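PDB 3R3R: ferripyochelin binding protein from Salmonella enterica subsp. enterica serovar Typhimurium, which binds zinc on a left-handed beta-helix and may have carbonic anhydrase-like activity of the gamma class. Local coordinates for residues N13-G17 with V30-L36; D39-W43 with Y171-K175; E88-V92 with L164-A168; T91-V96 with V109-S113. All blocks are in the same frame, centred on the assembly; numbering follows the deposited sequence.

Contact 1 (N13-G17 with V30-L36); sequences NLFPG and VIGDVRL
This contact joins the first two coils of a left-handed parallel beta-helix at one of its corners. The loop 13-17 runs into strand 17-18, beside residues 30-36, which leave strand 29-31, turn at Gly32 and Asp33, and enter strand 34-36. CA atoms pair as Phe15 with Gly32 (4.4 Å), Pro16 with Val34 (4.6 Å) and Gly17 with Arg35 (4.7 Å). Gly17 N donates to Val34 O at 2.9 Å, and Leu36 N donates to Gly17 O at 2.8 Å. This is parallel beta pairing between successive coils, as the fold requires. Gly32 has phi/psi of 80/-140, and its positive phi favours glycine. Asp33 centres an inverse gamma turn. The Pro16 ring packs on Val30 and Val34, with Pro16 CG 3.8 Å from Val30 CG1 and Pro16 CB 4.4 Å from Val34 CB. Leu14 (chi1 m, chi2 t) places CD1 3.9 Å from Asp33 CB. A water donates to Phe15 O and to Asp33 OD1, both at 2.8 Å. Asp33 also holds Arg35 in a salt bridge, with Arg35 NH2 2.9 Å from Asp33 OD2.

Contact 2 (D39-W43 with Y171-K175); sequences DVGIW and YVKWK
Trp43 lays one face of its indole against the edge of the Tyr171 ring. The pair is an offset edge-to-face stack. The five-membered ring of Trp43 and the Tyr171 ring have centroids 5.1 Å apart and planes at 87°. The contact packs the C-terminal helix 158-182 along one face of the left-handed beta-helix, here at the coil carrying strand 41-42. Trp43 has chi1 m and chi2 81°, and its CB points toward the helix. Its NE1 lies 3.5 Å from Tyr171 CD1. The six-membered part of the indole reaches the next turn of the helix, with Trp43 CH2 4.1 Å from Trp174 CB and Trp43 CZ2 4.0 Å from Lys175 CB. Tyr178, further along the helix, also meets the Trp43 ring. A water accepts from Trp43 NE1 and donates to Tyr171 O, both at 2.9 Å. Gly41 faces Lys175; a CB there would be tight against Lys175 CB and crowded by Trp43 NE1. Asp39 has a left-handed backbone (68/14), and its CA is 6.4 Å from that of Val172. Arg21 is a second partner of Asp39. Lys175 bends with chi1 p and chi2 p, then extends with chi3 and chi4 t. Its NZ forms a salt bridge with Asp39 OD1 at 2.8 Å.

Contact 3 (E88-V92 with L164-A168); sequences EDVTV and LQYSA
Residues 164-168 form part of the C-terminal helix 158-182, which packs here on the coil of the left-handed beta-helix that leads into strand 91-92. Leu164 gives its carbonyl to a bound water. That water donates to Leu164 O and Asp89 O, both at 2.8 Å, and accepts from Thr91 OG1 at 2.7 Å. Gln165 (chi1 t, chi2 p) curls toward the coil. Its NE2 makes a weak hydrogen bond of 3.3 Å to Asp89 OD1. Asn169 is the stronger partner of Gln165, and Arg60 forms a salt bridge with Asp89. Ser167 (chi1 t) places OG 2.7 Å from OG1 of Thr91 (chi1 m). The CA atoms of Ala168 and Asp89 are the nearest pair across the segments, 5.0 Å apart. Ala168 CB lies 3.7 Å from Asp89 CB and 3.6 Å from Asp89 O. Asp89 has a left-handed backbone (57/36) and points its CB toward the helix. The small Ala168 side chain allows helix and coil to come close. Apart from this touch the contact is mainly polar, and a water links the helix carbonyl of Leu164 to the coil.

Contact 4 (T91-V96 with V109-S113); sequences TVGHKV and VGMGS
Two successive coils of the left-handed beta-helix stack here at a corner. Val92 and Val109 form a parallel bridge with CA atoms 5.0 Å apart. Their side chains, both chi1 t, lie on the same face of the sheet. Val109 N donates to Thr91 O at 2.8 Å, and Gly93 N donates to Val109 O at 2.9 Å. Both segments then make type II beta turns, Gly93 to Val96 and Gly110 to Ser113. The third turn residues, Lys95 (59/33) and Gly112 (77/7), have positive phi. Gly112 N donates to His94 O at 2.9 Å, so the stacking continues round the corner. A CB on Gly93 would clash with Val109 O and Met111 N. Val96 (chi1 t) brings CG1 to 3.9 Å from Val109 CG1 and CG2 to 3.4 Å from Gly110 O. His94 (chi1 m, chi2 -80°) meets Met111 (chi1 p, chi2 t, chi3 p), whose SD is 5.4 Å from the His94 ring centroid, at the ring edge. His94 ND1 bonds to Asp65 on the preceding coil. Ser113 (chi1 m) turns its OG back to Gly110 O at 2.8 Å within its own turn, and the same OG is bonded to Ser131. A water donates to Lys95 O at 2.7 Å and to Ser113 O at 2.9 Å. The coils are thus joined mainly through backbone hydrogen bonds, with a water bridge and the Val96-Val109 contact added.

Contacts 1 and 4 stack neighbouring coils, while contacts 2 and 3 fasten helix 158-182 to the sheet that includes strands 41-42 and 91-92. Contact 1 leads into contact 2 along the chain, and they touch where Leu36 CD1 lies 4.0 Å from Ile42 CG1. Contacts 2 and 3 both use helix 158-182, and their centres are about 10 Å apart. Contact 3 shares Thr91 and Val92 with contact 4. Tyr171 OH of contact 2 lies 3.9 Å from His94 CE1 of contact 4. The zinc, bound by His70 and His99, is about 11 Å from the side chain of Ile31 and about 13 Å from that of Val96. Contacts 2 and 3 lie away from the metal site.

Contact 1 (N13-G17 with V30-L36)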
loop_
_atom_site.group_PDB
_atom_site.type_symbol
_atom_site.label_atom_id
_atom_site.label_comp_id
_atom_site.label_asym_id
_atom_site.label_seq_id
_atom_site.Cartn_x
_atom_site.Cartn_y
_atom_site.Cartn_z
ATOM N N ASN A 13 3.315 -19.115 -12.082
ATOM C CA ASN A 13 4.300 -19.635 -11.144
ATOM C C ASN A 13 4.646 -18.686 -10.000
ATOM O O ASN A 13 5.604 -18.893 -9.272
ATOM C CB ASN A 13 5.561 -20.071 -11.898
ATOM C CG ASN A 13 5.245 -21.012 -13.043
ATOM O OD1 ASN A 13 5.409 -20.681 -14.198
ATOM N ND2 ASN A 13 4.745 -22.164 -12.715
ATOM N N LEU A 14 3.851 -17.629 -9.862
ATOM C CA LEU A 14 4.069 -16.597 -8.844
ATOM C C LEU A 14 3.238 -16.901 -7.601
ATOM O O LEU A 14 2.104 -17.381 -7.711
ATOM C CB LEU A 14 3.656 -15.224 -9.392
ATOM C CG LEU A 14 4.287 -14.814 -10.727
ATOM C CD1 LEU A 14 3.647 -13.547 -11.273
ATOM C CD2 LEU A 14 5.806 -14.653 -10.587
ATOM N N PHE A 15 3.776 -16.588 -6.423
ATOM C CA PHE A 15 3.070 -16.828 -5.172
ATOM C C PHE A 15 3.595 -15.812 -4.159
ATOM O O PHE A 15 4.753 -15.391 -4.248
ATOM C CB PHE A 15 3.275 -18.285 -4.690
ATOM C CG PHE A 15 2.337 -18.687 -3.587
ATOM C CD1 PHE A 15 1.026 -19.051 -3.878
ATOM C CD2 PHE A 15 2.742 -18.670 -2.257
ATOM C CE1 PHE A 15 0.135 -19.399 -2.860
ATOM C CE2 PHE A 15 1.842 -19.007 -1.236
ATOM C CZ PHE A 15 0.545 -19.369 -1.538
ATOM N N PRO A 16 2.755 -15.402 -3.200
ATOM C CA PRO A 16 3.252 -14.353 -2.302
ATOM C C PRO A 16 4.454 -14.779 -1.455
ATOM O O PRO A 16 4.567 -15.945 -1.062
ATOM C CB PRO A 16 2.033 -14.043 -1.429
ATOM C CG PRO A 16 0.853 -14.325 -2.347
ATOM C CD PRO A 16 1.298 -15.589 -3.077
ATOM N N GLY A 17 5.346 -13.824 -1.197
ATOM C CA GLY A 17 6.487 -14.021 -0.316
ATOM C C GLY A 17 6.289 -13.211 0.950
ATOM O O GLY A 17 6.066 -12.009 0.869
ATOM N N VAL A 30 -4.770 -12.141 -1.586
ATOM C CA VAL A 30 -3.426 -11.746 -1.979
ATOM C C VAL A 30 -2.928 -12.729 -3.027
ATOM O O VAL A 30 -2.745 -13.904 -2.734
ATOM C CB VAL A 30 -2.492 -11.700 -0.747
ATOM C CG1 VAL A 30 -1.069 -11.305 -1.157
ATOM C CG2 VAL A 30 -3.068 -10.746 0.297
ATOM N N ILE A 31 -2.737 -12.244 -4.251
ATOM C CA ILE A 31 -2.512 -13.098 -5.412
ATOM C C ILE A 31 -1.170 -12.832 -6.070
ATOM O O ILE A 31 -0.816 -11.687 -6.356
ATOM C CB ILE A 31 -3.609 -12.829 -6.469
ATOM C CG1 ILE A 31 -4.996 -13.179 -5.929
ATOM C CG2 ILE A 31 -3.326 -13.571 -7.776
ATOM C CD1 ILE A 31 -6.126 -12.513 -6.689
ATOM N N GLY A 32 -0.439 -13.898 -6.365
ATOM C CA GLY A 32 0.702 -13.772 -7.249
ATOM C C GLY A 32 1.946 -13.230 -6.582
ATOM O O GLY A 32 2.264 -13.579 -5.436
ATOM N N ASP A 33 2.651 -12.373 -7.316
ATOM C CA ASP A 33 3.963 -11.913 -6.889
ATOM C C ASP A 33 3.802 -10.685 -5.986
ATOM O O ASP A 33 4.005 -9.532 -6.416
ATOM C CB ASP A 33 4.841 -11.606 -8.098
ATOM C CG ASP A 33 6.299 -11.389 -7.729
ATOM O OD1 ASP A 33 6.647 -11.436 -6.525
ATOM O OD2 ASP A 33 7.096 -11.172 -8.670
ATOM N N VAL A 34 3.401 -10.956 -4.744
ATOM C CA VAL A 34 3.215 -9.936 -3.722
ATOM C C VAL A 34 4.228 -10.234 -2.638
ATOM O O VAL A 34 4.226 -11.317 -2.047
ATOM C CB VAL A 34 1.795 -9.961 -3.144
ATOM C CG1 VAL A 34 1.648 -8.937 -2.026
ATOM C CG2 VAL A 34 0.775 -9.695 -4.265
ATOM N N ARG A 35 5.101 -9.269 -2.390
ATOM C CA ARG A 35 6.234 -9.432 -1.484
ATOM C C ARG A 35 5.961 -8.570 -0.256
ATOM O O ARG A 35 5.952 -7.348 -0.350
ATOM C CB ARG A 35 7.512 -8.986 -2.212
ATOM C CG ARG A 35 7.653 -9.614 -3.608
ATOM C CD ARG A 35 8.683 -8.924 -4.478
ATOM N NE ARG A 35 8.609 -9.380 -5.868
ATOM C CZ ARG A 35 9.374 -8.903 -6.846
ATOM N NH1 ARG A 35 10.278 -7.959 -6.580
ATOM N NH2 ARG A 35 9.250 -9.370 -8.085
ATOM N N LEU A 36 5.694 -9.201 0.884
ATOM C CA LEU A 36 5.316 -8.485 2.097
ATOM C C LEU A 36 6.452 -8.617 3.093
ATOM O O LEU A 36 6.777 -9.718 3.546
ATOM C CB LEU A 36 4.037 -9.064 2.694
ATOM C CG LEU A 36 2.838 -9.065 1.751
ATOM C CD1 LEU A 36 1.630 -9.591 2.484
ATOM C CD2 LEU A 36 2.556 -7.661 1.178
HETATM O O HOH W 1 6.484 -13.253 -4.382
#

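Contact 2 (D39-W43 with Y171-K175)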
loop_
_atom_site.group_PDB
_atom_site.type_symbol
_atom_site.label_atom_id
_atom_site.label_comp_id
_atom_site.label_asym_id
_atom_site.label_seq_id
_atom_site.Cartn_x
_atom_site.Cartn_y
_atom_site.Cartn_z
ATOM N N ASP A 39 6.444 -7.303 9.526
ATOM C CA ASP A 39 5.554 -6.411 10.267
ATOM C C ASP A 39 4.517 -5.696 9.406
ATOM O O ASP A 39 3.896 -4.745 9.863
ATOM C CB ASP A 39 6.356 -5.398 11.094
ATOM C CG ASP A 39 7.097 -6.047 12.248
ATOM O OD1 ASP A 39 6.460 -6.745 13.068
ATOM O OD2 ASP A 39 8.324 -5.867 12.323
ATOM N N VAL A 40 4.326 -6.154 8.170
ATOM C CA VAL A 40 3.235 -5.651 7.338
ATOM C C VAL A 40 1.898 -6.153 7.883
ATOM O O VAL A 40 1.791 -7.300 8.336
ATOM C CB VAL A 40 3.433 -6.083 5.863
ATOM C CG1 VAL A 40 2.158 -5.930 5.039
ATOM C CG2 VAL A 40 4.537 -5.267 5.222
ATOM N N GLY A 41 0.889 -5.285 7.869
ATOM C CA GLY A 41 -0.457 -5.686 8.227
ATOM C C GLY A 41 -1.409 -5.443 7.085
ATOM O O GLY A 41 -1.530 -4.307 6.621
ATOM N N ILE A 42 -2.085 -6.507 6.649
ATOM C CA ILE A 42 -3.112 -6.430 5.608
ATOM C C ILE A 42 -4.451 -6.663 6.307
ATOM O O ILE A 42 -4.720 -7.744 6.842
ATOM C CB ILE A 42 -2.897 -7.493 4.510
ATOM C CG1 ILE A 42 -1.452 -7.494 3.989
ATOM C CG2 ILE A 42 -3.955 -7.343 3.405
ATOM C CD1 ILE A 42 -0.973 -6.176 3.469
ATOM N N TRP A 43 -5.260 -5.611 6.335
ATOM C CA TRP A 43 -6.481 -5.555 7.125
ATOM C C TRP A 43 -7.664 -6.187 6.352
ATOM O O TRP A 43 -7.481 -6.649 5.226
ATOM C CB TRP A 43 -6.675 -4.082 7.565
ATOM C CG TRP A 43 -5.590 -3.745 8.550
ATOM C CD1 TRP A 43 -4.287 -3.391 8.280
ATOM C CD2 TRP A 43 -5.682 -3.871 9.972
ATOM N NE1 TRP A 43 -3.578 -3.255 9.460
ATOM C CE2 TRP A 43 -4.415 -3.549 10.509
ATOM C CE3 TRP A 43 -6.724 -4.212 10.847
ATOM C CZ2 TRP A 43 -4.165 -3.558 11.885
ATOM C CZ3 TRP A 43 -6.472 -4.222 12.208
ATOM C CH2 TRP A 43 -5.202 -3.902 12.712
ATOM N N TYR A 171 -0.010 1.122 14.053
ATOM C CA TYR A 171 -0.537 0.011 13.266
ATOM C C TYR A 171 0.275 -1.276 13.420
ATOM O O TYR A 171 -0.285 -2.365 13.347
ATOM C CB TYR A 171 -0.757 0.397 11.789
ATOM C CG TYR A 171 -2.219 0.716 11.537
ATOM C CD1 TYR A 171 -3.118 -0.303 11.239
ATOM C CD2 TYR A 171 -2.713 2.010 11.661
ATOM C CE1 TYR A 171 -4.468 -0.054 11.056
ATOM C CE2 TYR A 171 -4.078 2.275 11.483
ATOM C CZ TYR A 171 -4.939 1.233 11.176
ATOM O OH TYR A 171 -6.285 1.451 10.969
ATOM N N VAL A 172 1.577 -1.173 13.665
ATOM C CA VAL A 172 2.343 -2.375 13.991
ATOM C C VAL A 172 1.857 -2.947 15.335
ATOM O O VAL A 172 1.624 -4.150 15.471
ATOM C CB VAL A 172 3.863 -2.089 14.043
ATOM C CG1 VAL A 172 4.615 -3.252 14.711
ATOM C CG2 VAL A 172 4.388 -1.836 12.631
ATOM N N LYS A 173 1.673 -2.083 16.330
ATOM C CA LYS A 173 1.158 -2.529 17.622
ATOM C C LYS A 173 -0.214 -3.198 17.471
ATOM O O LYS A 173 -0.470 -4.265 18.050
ATOM C CB LYS A 173 1.073 -1.356 18.608
ATOM C CG LYS A 173 2.412 -0.723 18.975
ATOM C CD LYS A 173 2.229 0.342 20.051
ATOM C CE LYS A 173 3.496 1.158 20.243
ATOM N NZ LYS A 173 3.798 1.954 19.023
ATOM N N TRP A 174 -1.096 -2.573 16.698
ATOM C CA TRP A 174 -2.443 -3.092 16.559
ATOM C C TRP A 174 -2.456 -4.419 15.813
ATOM O O TRP A 174 -3.157 -5.340 16.221
ATOM C CB TRP A 174 -3.382 -2.043 15.943
ATOM C CG TRP A 174 -3.532 -0.811 16.838
ATOM C CD1 TRP A 174 -3.448 -0.770 18.214
ATOM C CD2 TRP A 174 -3.727 0.544 16.416
ATOM N NE1 TRP A 174 -3.593 0.520 18.652
ATOM C CE2 TRP A 174 -3.768 1.345 17.572
ATOM C CE3 TRP A 174 -3.881 1.158 15.171
ATOM C CZ2 TRP A 174 -3.977 2.719 17.519
ATOM C CZ3 TRP A 174 -4.072 2.526 15.125
ATOM C CH2 TRP A 174 -4.110 3.292 16.288
ATOM N N LYS A 175 -1.686 -4.553 14.736
ATOM C CA LYS A 175 -1.625 -5.873 14.107
ATOM C C LYS A 175 -1.046 -6.922 15.070
ATOM O O LYS A 175 -1.518 -8.053 15.100
ATOM C CB LYS A 175 -0.958 -5.863 12.729
ATOM C CG LYS A 175 0.486 -5.530 12.706
ATOM C CD LYS A 175 1.377 -6.749 12.834
ATOM C CE LYS A 175 2.805 -6.277 12.792
ATOM N NZ LYS A 175 3.746 -7.313 13.271
HETATM O O HOH W 2 -0.869 -3.118 10.574
#

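Contact 3 (E88-V92 with L164-A168)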
loop_
_atom_site.group_PDB
_atom_site.type_symbol
_atom_site.label_atom_id
_atom_site.label_comp_id
_atom_site.label_asym_id
_atom_site.label_seq_id
_atom_site.Cartn_x
_atom_site.Cartn_y
_atom_site.Cartn_z
ATOM N N GLU A 88 8.639 1.579 3.552
ATOM C CA GLU A 88 8.531 1.199 4.956
ATOM C C GLU A 88 7.750 2.237 5.757
ATOM O O GLU A 88 7.764 3.428 5.424
ATOM C CB GLU A 88 9.933 1.072 5.570
ATOM C CG GLU A 88 10.817 0.113 4.806
ATOM C CD GLU A 88 12.107 -0.222 5.540
ATOM O OE1 GLU A 88 12.580 0.572 6.378
ATOM O OE2 GLU A 88 12.661 -1.307 5.280
ATOM N N ASP A 89 7.071 1.795 6.815
ATOM C CA ASP A 89 6.345 2.695 7.726
ATOM C C ASP A 89 5.308 3.530 6.985
ATOM O O ASP A 89 5.096 4.704 7.305
ATOM C CB ASP A 89 7.322 3.598 8.496
ATOM C CG ASP A 89 8.297 2.803 9.344
ATOM O OD1 ASP A 89 7.844 2.034 10.221
ATOM O OD2 ASP A 89 9.510 2.892 9.090
ATOM N N VAL A 90 4.681 2.915 5.985
ATOM C CA VAL A 90 3.639 3.578 5.206
ATOM C C VAL A 90 2.274 3.229 5.783
ATOM O O VAL A 90 2.037 2.079 6.167
ATOM C CB VAL A 90 3.721 3.181 3.704
ATOM C CG1 VAL A 90 2.516 3.683 2.922
ATOM C CG2 VAL A 90 5.010 3.726 3.095
ATOM N N THR A 91 1.387 4.222 5.824
ATOM C CA THR A 91 -0.001 4.025 6.200
ATOM C C THR A 91 -0.878 4.208 4.978
ATOM O O THR A 91 -1.047 5.327 4.490
ATOM C CB THR A 91 -0.379 5.030 7.316
ATOM O OG1 THR A 91 0.441 4.780 8.469
ATOM C CG2 THR A 91 -1.846 4.897 7.724
ATOM N N VAL A 92 -1.370 3.097 4.438
ATOM C CA VAL A 92 -2.342 3.143 3.351
ATOM C C VAL A 92 -3.737 3.081 3.971
ATOM O O VAL A 92 -4.137 2.057 4.516
ATOM C CB VAL A 92 -2.100 2.016 2.316
ATOM C CG1 VAL A 92 -3.202 2.001 1.251
ATOM C CG2 VAL A 92 -0.702 2.173 1.692
ATOM N N LEU A 164 3.501 10.840 11.009
ATOM C CA LEU A 164 3.613 9.787 10.002
ATOM C C LEU A 164 4.228 8.529 10.617
ATOM O O LEU A 164 3.766 7.406 10.382
ATOM C CB LEU A 164 4.473 10.266 8.843
ATOM C CG LEU A 164 3.892 11.471 8.105
ATOM C CD1 LEU A 164 4.907 11.951 7.103
ATOM C CD2 LEU A 164 2.578 11.152 7.378
ATOM N N GLN A 165 5.276 8.720 11.412
ATOM C CA GLN A 165 5.907 7.589 12.077
ATOM C C GLN A 165 5.010 6.990 13.165
ATOM O O GLN A 165 4.922 5.766 13.310
ATOM C CB GLN A 165 7.251 8.014 12.670
ATOM C CG GLN A 165 8.047 6.845 13.244
ATOM C CD GLN A 165 8.494 5.861 12.169
ATOM O OE1 GLN A 165 9.116 6.251 11.179
ATOM N NE2 GLN A 165 8.169 4.585 12.352
ATOM N N TYR A 166 4.356 7.865 13.928
ATOM C CA TYR A 166 3.435 7.431 14.975
ATOM C C TYR A 166 2.323 6.546 14.403
ATOM O O TYR A 166 1.995 5.513 14.987
ATOM C CB TYR A 166 2.846 8.630 15.727
ATOM C CG TYR A 166 3.873 9.449 16.478
ATOM C CD1 TYR A 166 5.082 8.892 16.873
ATOM C CD2 TYR A 166 3.636 10.781 16.790
ATOM C CE1 TYR A 166 6.023 9.636 17.563
ATOM C CE2 TYR A 166 4.571 11.535 17.475
ATOM C CZ TYR A 166 5.766 10.957 17.862
ATOM O OH TYR A 166 6.711 11.696 18.548
ATOM N N SER A 167 1.773 6.925 13.256
ATOM C CA SER A 167 0.739 6.125 12.608
ATOM C C SER A 167 1.246 4.708 12.297
ATOM O O SER A 167 0.595 3.710 12.611
ATOM C CB SER A 167 0.299 6.816 11.319
ATOM O OG SER A 167 -0.648 6.033 10.618
ATOM N N ALA A 168 2.422 4.622 11.683
ATOM C CA ALA A 168 2.977 3.320 11.346
ATOM C C ALA A 168 3.219 2.505 12.619
ATOM O O ALA A 168 2.905 1.297 12.686
ATOM C CB ALA A 168 4.278 3.477 10.555
HETATM O O HOH W 3 2.771 6.043 8.134
#

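Contact 4 (T91-V96 with V109-S113)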
loop_
_atom_site.group_PDB
_atom_site.type_symbol
_atom_site.label_atom_id
_atom_site.label_comp_id
_atom_site.label_asym_id
_atom_site.label_seq_id
_atom_site.Cartn_x
_atom_site.Cartn_y
_atom_site.Cartn_z
ATOM N N THR A 91 1.387 4.222 5.824
ATOM C CA THR A 91 -0.001 4.025 6.200
ATOM C C THR A 91 -0.878 4.208 4.978
ATOM O O THR A 91 -1.047 5.327 4.490
ATOM C CB THR A 91 -0.379 5.030 7.316
ATOM O OG1 THR A 91 0.441 4.780 8.469
ATOM C CG2 THR A 91 -1.846 4.897 7.724
ATOM N N VAL A 92 -1.370 3.097 4.438
ATOM C CA VAL A 92 -2.342 3.143 3.351
ATOM C C VAL A 92 -3.737 3.081 3.971
ATOM O O VAL A 92 -4.137 2.057 4.516
ATOM C CB VAL A 92 -2.100 2.016 2.316
ATOM C CG1 VAL A 92 -3.202 2.001 1.251
ATOM C CG2 VAL A 92 -0.702 2.173 1.692
ATOM N N GLY A 93 -4.453 4.200 3.893
ATOM C CA GLY A 93 -5.724 4.340 4.569
ATOM C C GLY A 93 -6.815 3.426 4.059
ATOM O O GLY A 93 -6.696 2.779 3.009
ATOM N N HIS A 94 -7.929 3.424 4.778
ATOM C CA HIS A 94 -9.040 2.558 4.408
ATOM C C HIS A 94 -9.501 2.875 2.994
ATOM O O HIS A 94 -9.543 4.044 2.590
ATOM C CB HIS A 94 -10.246 2.798 5.335
ATOM C CG HIS A 94 -9.929 2.821 6.805
ATOM N ND1 HIS A 94 -9.750 1.671 7.546
ATOM C CD2 HIS A 94 -9.831 3.854 7.686
ATOM C CE1 HIS A 94 -9.516 1.999 8.810
ATOM N NE2 HIS A 94 -9.566 3.317 8.919
ATOM N N LYS A 95 -9.917 1.852 2.258
ATOM C CA LYS A 95 -10.590 2.057 0.978
ATOM C C LYS A 95 -9.738 2.838 -0.011
ATOM O O LYS A 95 -10.273 3.564 -0.849
ATOM C CB LYS A 95 -11.958 2.727 1.157
ATOM C CG LYS A 95 -12.988 1.783 1.778
ATOM C CD LYS A 95 -14.349 2.467 1.989
ATOM C CE LYS A 95 -15.078 2.738 0.719
ATOM N NZ LYS A 95 -15.405 1.439 0.073
ATOM N N VAL A 96 -8.422 2.667 0.040
ATOM C CA VAL A 96 -7.540 3.316 -0.922
ATOM C C VAL A 96 -7.351 2.442 -2.160
ATOM O O VAL A 96 -7.314 1.206 -2.068
ATOM C CB VAL A 96 -6.197 3.677 -0.243
ATOM C CG1 VAL A 96 -5.118 3.983 -1.270
ATOM C CG2 VAL A 96 -6.419 4.865 0.679
ATOM N N VAL A 109 -1.401 7.797 3.159
ATOM C CA VAL A 109 -2.342 7.962 2.056
ATOM C C VAL A 109 -3.752 7.994 2.649
ATOM O O VAL A 109 -4.248 6.974 3.145
ATOM C CB VAL A 109 -2.240 6.839 1.014
ATOM C CG1 VAL A 109 -3.158 7.144 -0.188
ATOM C CG2 VAL A 109 -0.786 6.658 0.526
ATOM N N GLY A 110 -4.374 9.168 2.641
ATOM C CA GLY A 110 -5.660 9.319 3.304
ATOM C C GLY A 110 -6.738 8.409 2.739
ATOM O O GLY A 110 -6.781 8.133 1.534
ATOM N N MET A 111 -7.625 7.967 3.618
ATOM C CA MET A 111 -8.665 7.023 3.264
ATOM C C MET A 111 -9.457 7.487 2.037
ATOM O O MET A 111 -9.726 8.684 1.864
ATOM C CB MET A 111 -9.600 6.791 4.471
ATOM C CG MET A 111 -10.421 7.992 4.886
ATOM S SD MET A 111 -11.217 7.703 6.501
ATOM C CE MET A 111 -9.957 8.342 7.597
ATOM N N GLY A 112 -9.823 6.538 1.185
ATOM C CA GLY A 112 -10.639 6.836 0.027
ATOM C C GLY A 112 -9.895 7.491 -1.131
ATOM O O GLY A 112 -10.519 7.910 -2.095
ATOM N N SER A 113 -8.573 7.599 -1.048
ATOM C CA SER A 113 -7.794 8.187 -2.131
ATOM C C SER A 113 -7.489 7.197 -3.248
ATOM O O SER A 113 -7.632 5.989 -3.077
ATOM C CB SER A 113 -6.472 8.747 -1.596
ATOM O OG SER A 113 -6.688 9.830 -0.709
HETATM O O HOH W 4 -10.291 4.763 -3.267
#